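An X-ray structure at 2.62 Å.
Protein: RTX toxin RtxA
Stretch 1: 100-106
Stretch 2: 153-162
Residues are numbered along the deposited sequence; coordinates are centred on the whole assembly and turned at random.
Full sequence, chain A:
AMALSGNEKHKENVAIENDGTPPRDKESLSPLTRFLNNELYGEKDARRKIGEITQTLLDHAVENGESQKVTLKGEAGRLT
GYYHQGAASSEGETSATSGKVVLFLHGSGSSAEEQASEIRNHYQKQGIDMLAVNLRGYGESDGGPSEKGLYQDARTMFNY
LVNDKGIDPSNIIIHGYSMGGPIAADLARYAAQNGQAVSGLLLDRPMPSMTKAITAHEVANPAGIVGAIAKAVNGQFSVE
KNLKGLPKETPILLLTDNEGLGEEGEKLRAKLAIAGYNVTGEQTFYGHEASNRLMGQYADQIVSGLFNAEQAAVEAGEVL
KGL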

ATOM      1  N   LYS A 100       8.951  -4.602  14.859  1.00113.23           N
ATOM      2  CA  LYS A 100       9.531  -3.282  15.138  1.00110.93           C
ATOM      3  C   LYS A 100       9.089  -2.203  14.127  1.00108.44           C
ATOM      4  O   LYS A 100       8.900  -1.036  14.511  1.00 94.54           O
ATOM      5  CB  LYS A 100      11.071  -3.373  15.204  1.00105.43           C
ATOM      6  CG  LYS A 100      11.708  -2.672  16.404  1.00107.11           C
ATOM      7  CD  LYS A 100      11.911  -1.178  16.179  1.00110.27           C
ATOM      8  CE  LYS A 100      13.097  -0.891  15.265  1.00105.39           C
ATOM      9  NZ  LYS A 100      13.544   0.530  15.352  1.00105.00           N
ATOM     10  N   VAL A 101       8.941  -2.574  12.845  1.00105.08           N
ATOM     11  CA  VAL A 101       8.562  -1.590  11.798  1.00 97.76           C
ATOM     12  C   VAL A 101       7.524  -2.037  10.747  1.00 83.06           C
ATOM     13  O   VAL A 101       7.629  -3.108  10.139  1.00 67.86           O
ATOM     14  CB  VAL A 101       9.800  -1.029  11.066  1.00100.82           C
ATOM     15  CG1 VAL A 101       9.389   0.068  10.088  1.00 99.55           C
ATOM     16  CG2 VAL A 101      10.803  -0.473  12.070  1.00100.01           C
ATOM     17  N   VAL A 102       6.555  -1.152  10.506  1.00 84.97           N
ATOM     18  CA  VAL A 102       5.607  -1.299   9.403  1.00 88.80           C
ATOM     19  C   VAL A 102       6.053  -0.563   8.137  1.00 79.76           C
ATOM     20  O   VAL A 102       6.311   0.651   8.148  1.00 74.52           O
ATOM     21  CB  VAL A 102       4.215  -0.783   9.790  1.00 96.19           C
ATOM     22  CG1 VAL A 102       3.247  -0.897   8.611  1.00100.33           C
ATOM     23  CG2 VAL A 102       3.687  -1.558  10.982  1.00103.93           C
ATOM     24  N   LEU A 103       6.093  -1.307   7.040  1.00 67.31           N
ATOM     25  CA  LEU A 103       6.105  -0.712   5.721  1.00 67.13           C
ATOM     26  C   LEU A 103       4.666  -0.531   5.226  1.00 60.21           C
ATOM     27  O   LEU A 103       4.034  -1.471   4.732  1.00 52.65           O
ATOM     28  CB  LEU A 103       6.912  -1.587   4.772  1.00 70.17           C
ATOM     29  CG  LEU A 103       7.513  -0.876   3.567  1.00 75.11           C
ATOM     30  CD1 LEU A 103       8.552  -1.798   2.950  1.00 79.78           C
ATOM     31  CD2 LEU A 103       6.449  -0.488   2.540  1.00 79.59           C
ATOM     32  N   PHE A 104       4.149   0.682   5.387  1.00 56.51           N
ATOM     33  CA  PHE A 104       2.800   0.999   4.921  1.00 64.12           C
ATOM     34  C   PHE A 104       2.778   1.264   3.424  1.00 60.04           C
ATOM     35  O   PHE A 104       3.457   2.186   2.932  1.00 64.43           O
ATOM     36  CB  PHE A 104       2.224   2.228   5.647  1.00 64.40           C
ATOM     37  CG  PHE A 104       0.786   2.522   5.279  1.00 61.48           C
ATOM     38  CD1 PHE A 104      -0.202   1.561   5.469  1.00 58.33           C
ATOM     39  CD2 PHE A 104       0.434   3.724   4.689  1.00 60.23           C
ATOM     40  CE1 PHE A 104      -1.510   1.803   5.098  1.00 59.24           C
ATOM     41  CE2 PHE A 104      -0.881   3.975   4.322  1.00 59.57           C
ATOM     42  CZ  PHE A 104      -1.852   3.013   4.525  1.00 60.47           C
ATOM     43  N   LEU A 105       1.959   0.512   2.702  1.00 51.48           N
ATOM     44  CA  LEU A 105       1.719   0.842   1.293  1.00 58.55           C
ATOM     45  C   LEU A 105       0.325   1.391   1.110  1.00 54.12           C
ATOM     46  O   LEU A 105      -0.643   0.652   1.169  1.00 49.33           O
ATOM     47  CB  LEU A 105       1.942  -0.365   0.382  1.00 58.24           C
ATOM     48  CG  LEU A 105       3.419  -0.767   0.202  1.00 63.65           C
ATOM     49  CD1 LEU A 105       3.511  -2.199  -0.310  1.00 69.53           C
ATOM     50  CD2 LEU A 105       4.174   0.173  -0.728  1.00 58.63           C
ATOM     51  N   HIS A 106       0.227   2.697   0.886  1.00 58.95           N
ATOM     52  CA  HIS A 106      -1.065   3.306   0.608  1.00 62.14           C
ATOM     53  C   HIS A 106      -1.684   2.729  -0.649  1.00 59.03           C
ATOM     54  O   HIS A 106      -1.032   2.024  -1.404  1.00 57.84           O
ATOM     55  CB  HIS A 106      -0.930   4.806   0.456  1.00 64.08           C
ATOM     56  CG  HIS A 106      -0.387   5.237  -0.865  1.00 66.32           C
ATOM     57  ND1 HIS A 106      -1.189   5.414  -1.970  1.00 71.43           N
ATOM     58  CD2 HIS A 106       0.859   5.612  -1.239  1.00 69.56           C
ATOM     59  CE1 HIS A 106      -0.454   5.859  -2.976  1.00 72.48           C
ATOM     60  NE2 HIS A 106       0.791   5.990  -2.557  1.00 63.50           N
ATOM     61  N   ASP A 153       8.526   1.050  -6.880  1.00 69.14           N
ATOM     62  CA  ASP A 153       8.547   2.021  -5.785  1.00 61.65           C
ATOM     63  C   ASP A 153       8.407   1.325  -4.427  1.00 63.57           C
ATOM     64  O   ASP A 153       8.996   1.750  -3.439  1.00 65.17           O
ATOM     65  CB  ASP A 153       7.436   3.050  -5.974  1.00 61.70           C
ATOM     66  CG  ASP A 153       7.610   3.881  -7.241  1.00 62.92           C
ATOM     67  OD1 ASP A 153       8.718   3.877  -7.819  1.00 69.72           O
ATOM     68  OD2 ASP A 153       6.631   4.539  -7.661  1.00 56.01           O
ATOM     69  N   ALA A 154       7.663   0.225  -4.397  1.00 65.54           N
ATOM     70  CA  ALA A 154       7.573  -0.594  -3.201  1.00 69.95           C
ATOM     71  C   ALA A 154       8.946  -1.098  -2.746  1.00 73.35           C
ATOM     72  O   ALA A 154       9.217  -1.208  -1.552  1.00 80.14           O
ATOM     73  CB  ALA A 154       6.637  -1.758  -3.445  1.00 72.69           C
ATOM     74  N   ARG A 155       9.813  -1.384  -3.707  1.00 76.55           N
ATOM     75  CA  ARG A 155      11.103  -1.999  -3.416  1.00 79.31           C
ATOM     76  C   ARG A 155      12.101  -0.949  -2.967  1.00 81.69           C
ATOM     77  O   ARG A 155      12.963  -1.212  -2.118  1.00 74.82           O
ATOM     78  CB  ARG A 155      11.639  -2.724  -4.643  1.00 73.70           C
ATOM     79  CG  ARG A 155      10.578  -3.480  -5.428  1.00 79.07           C
ATOM     80  CD  ARG A 155      11.082  -4.843  -5.835  1.00 77.17           C
ATOM     81  NE  ARG A 155      10.064  -5.659  -6.486  1.00 76.12           N
ATOM     82  CZ  ARG A 155      10.100  -6.058  -7.756  1.00 84.02           C
ATOM     83  NH1 ARG A 155      11.088  -5.676  -8.561  1.00 98.65           N
ATOM     84  NH2 ARG A 155       9.132  -6.844  -8.238  1.00 76.92           N
ATOM     85  N   THR A 156      12.005   0.234  -3.565  1.00 79.13           N
ATOM     86  CA  THR A 156      12.749   1.381  -3.085  1.00 79.41           C
ATOM     87  C   THR A 156      12.477   1.526  -1.610  1.00 84.58           C
ATOM     88  O   THR A 156      13.397   1.521  -0.792  1.00 95.13           O
ATOM     89  CB  THR A 156      12.310   2.665  -3.795  1.00 78.69           C
ATOM     90  OG1 THR A 156      12.552   2.529  -5.194  1.00 82.03           O
ATOM     91  CG2 THR A 156      13.072   3.880  -3.255  1.00 82.80           C
ATOM     92  N   MET A 157      11.192   1.597  -1.280  1.00 83.59           N
ATOM     93  CA  MET A 157      10.760   1.818   0.081  1.00 74.27           C
ATOM     94  C   MET A 157      11.279   0.719   0.969  1.00 66.26           C
ATOM     95  O   MET A 157      11.772   0.985   2.052  1.00 61.84           O
ATOM     96  CB  MET A 157       9.247   1.854   0.154  1.00 73.74           C
ATOM     97  CG  MET A 157       8.641   3.129  -0.372  1.00 69.19           C
ATOM     98  SD  MET A 157       6.866   2.896  -0.441  1.00 68.84           S
ATOM     99  CE  MET A 157       6.441   3.819  -1.909  1.00 75.88           C
ATOM    100  N   PHE A 158      11.167  -0.520   0.515  1.00 69.96           N
ATOM    101  CA  PHE A 158      11.762  -1.624   1.255  1.00 77.67           C
ATOM    102  C   PHE A 158      13.234  -1.360   1.504  1.00 78.62           C
ATOM    103  O   PHE A 158      13.668  -1.266   2.647  1.00 76.05           O
ATOM    104  CB  PHE A 158      11.612  -2.946   0.522  1.00 80.24           C
ATOM    105  CG  PHE A 158      11.946  -4.133   1.373  1.00 88.00           C
ATOM    106  CD1 PHE A 158      11.273  -4.345   2.574  1.00 94.57           C
ATOM    107  CD2 PHE A 158      12.921  -5.034   0.993  1.00 92.50           C
ATOM    108  CE1 PHE A 158      11.560  -5.436   3.370  1.00 93.51           C
ATOM    109  CE2 PHE A 158      13.213  -6.132   1.785  1.00100.97           C
ATOM    110  CZ  PHE A 158      12.537  -6.328   2.979  1.00 97.45           C
ATOM    111  N   ASN A 159      13.984  -1.186   0.423  1.00 88.98           N
ATOM    112  CA  ASN A 159      15.432  -1.052   0.507  1.00 87.00           C
ATOM    113  C   ASN A 159      15.825   0.070   1.454  1.00 82.97           C
ATOM    114  O   ASN A 159      16.767  -0.083   2.217  1.00100.50           O
ATOM    115  CB  ASN A 159      16.045  -0.828  -0.874  1.00 87.08           C
ATOM    116  CG  ASN A 159      16.041  -2.085  -1.724  1.00 89.36           C
ATOM    117  OD1 ASN A 159      16.315  -3.192  -1.240  1.00 91.21           O
ATOM    118  ND2 ASN A 159      15.737  -1.921  -3.002  1.00 98.36           N
ATOM    119  N   TYR A 160      15.057   1.155   1.468  1.00 76.77           N
ATOM    120  CA  TYR A 160      15.307   2.260   2.420  1.00 81.48           C
ATOM    121  C   TYR A 160      15.286   1.812   3.887  1.00 86.37           C
ATOM    122  O   TYR A 160      16.065   2.305   4.710  1.00 84.05           O
ATOM    123  CB  TYR A 160      14.306   3.403   2.219  1.00 76.92           C
ATOM    124  CG  TYR A 160      14.368   4.443   3.308  1.00 72.21           C
ATOM    125  CD1 TYR A 160      15.492   5.239   3.462  1.00 76.13           C
ATOM    126  CD2 TYR A 160      13.322   4.607   4.205  1.00 71.48           C
ATOM    127  CE1 TYR A 160      15.579   6.187   4.474  1.00 76.32           C
ATOM    128  CE2 TYR A 160      13.385   5.563   5.212  1.00 84.36           C
ATOM    129  CZ  TYR A 160      14.520   6.352   5.345  1.00 83.69           C
ATOM    130  OH  TYR A 160      14.595   7.306   6.340  1.00 85.73           O
ATOM    131  N   LEU A 161      14.384   0.890   4.214  1.00 92.66           N
ATOM    132  CA  LEU A 161      14.306   0.348   5.565  1.00 92.90           C
ATOM    133  C   LEU A 161      15.528  -0.495   5.849  1.00 96.32           C
ATOM    134  O   LEU A 161      16.292  -0.196   6.768  1.00 91.20           O
ATOM    135  CB  LEU A 161      13.041  -0.492   5.746  1.00 89.09           C
ATOM    136  CG  LEU A 161      11.716   0.256   5.595  1.00 81.82           C
ATOM    137  CD1 LEU A 161      10.573  -0.717   5.823  1.00 82.05           C
ATOM    138  CD2 LEU A 161      11.615   1.438   6.554  1.00 76.90           C
ATOM    139  N   VAL A 162      15.739  -1.501   4.999  1.00 98.60           N
ATOM    140  CA  VAL A 162      16.847  -2.455   5.144  1.00105.95           C
ATOM    141  C   VAL A 162      18.210  -1.740   5.185  1.00115.20           C
ATOM    142  O   VAL A 162      19.090  -2.113   5.976  1.00109.69           O
ATOM    143  CB  VAL A 162      16.873  -3.487   3.981  1.00101.73           C
ATOM    144  CG1 VAL A 162      18.044  -4.457   4.134  1.00 97.05           C
ATOM    145  CG2 VAL A 162      15.567  -4.269   3.908  1.00105.93           C
TER

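Residues 101-105 form a β-strand and residues 153-162 a segment of a longer α-helix, and the two run nearly antiparallel: their N-to-C directions differ by 163°, with axes approaching to 9.7 Å. That spacing leaves room for a single layer of side chains between the backbones. The CA atoms of Leu103 and Phe158 lie 7.3 Å apart and those of Leu105 and Ala154 7.5 Å apart, so advancing two residues along the strand corresponds to stepping back four, about one turn, along the helix. No hydrogen bond crosses the interface. Helical backbone groups are engaged internally, as in Phe158 N to Ala154 O at 2.9 Å and Asn159 N to Arg155 O at 2.7 Å, and the contact is apolar, burying 310 Å² summed over both sides.

Lys100 takes no part; its side chain makes no contact with the helix. Val101 begins the contact, its CA-to-CB bond pointing toward the helix, but the approach is loose: Val101 CG1 is 4.4 Å from Leu161 CD2. The alternation expected of an extended strand then points the CA-to-CB bond of Val102 away, and its side chain makes no contact with the helix.

Leu103 is the centre of the packing, with 84 Å² covered by the helix, more than any other residue in either stretch. Its CA-to-CB bond points toward the helix, and chi1 and chi2 are both t. The methyl Leu103 CD1 reaches the helix backbone itself, 3.6 Å from Phe158 CA, while also lying 3.7 Å from Leu161 CD1. Leu103 CD1 sits 3.7 Å from Phe158 CD1 as well, at the edge of the aromatic ring and near its plane, so this is an edge contact rather than packing on the ring face. The other methyl, Leu103 CD2, is 4.4 Å from Met157 CB. Leu103 thus spans neighbouring turns of the helix through dispersion contacts alone.

The CA-to-CB bond of Phe104 points away, and its side chain makes no contact with the helix. Leu105 resumes the contact less directly: its CA-to-CB bond points sideways, yet the end of the side chain comes nearer, with chi1 m and chi2 t. Leu105 CD2 lies 3.8 Å from Met157 SD, a favourable meeting of a methyl with a polarizable sulfur, and 4.1 Å from Ala154 CB. The small alanine side chain meets the leucine methyl at van der Waals range. Beyond the strand, His106 leaves the interface; its NE2 is hydrogen-bonded elsewhere in the structure, and its ND1 to a residue flanking one of the stretches.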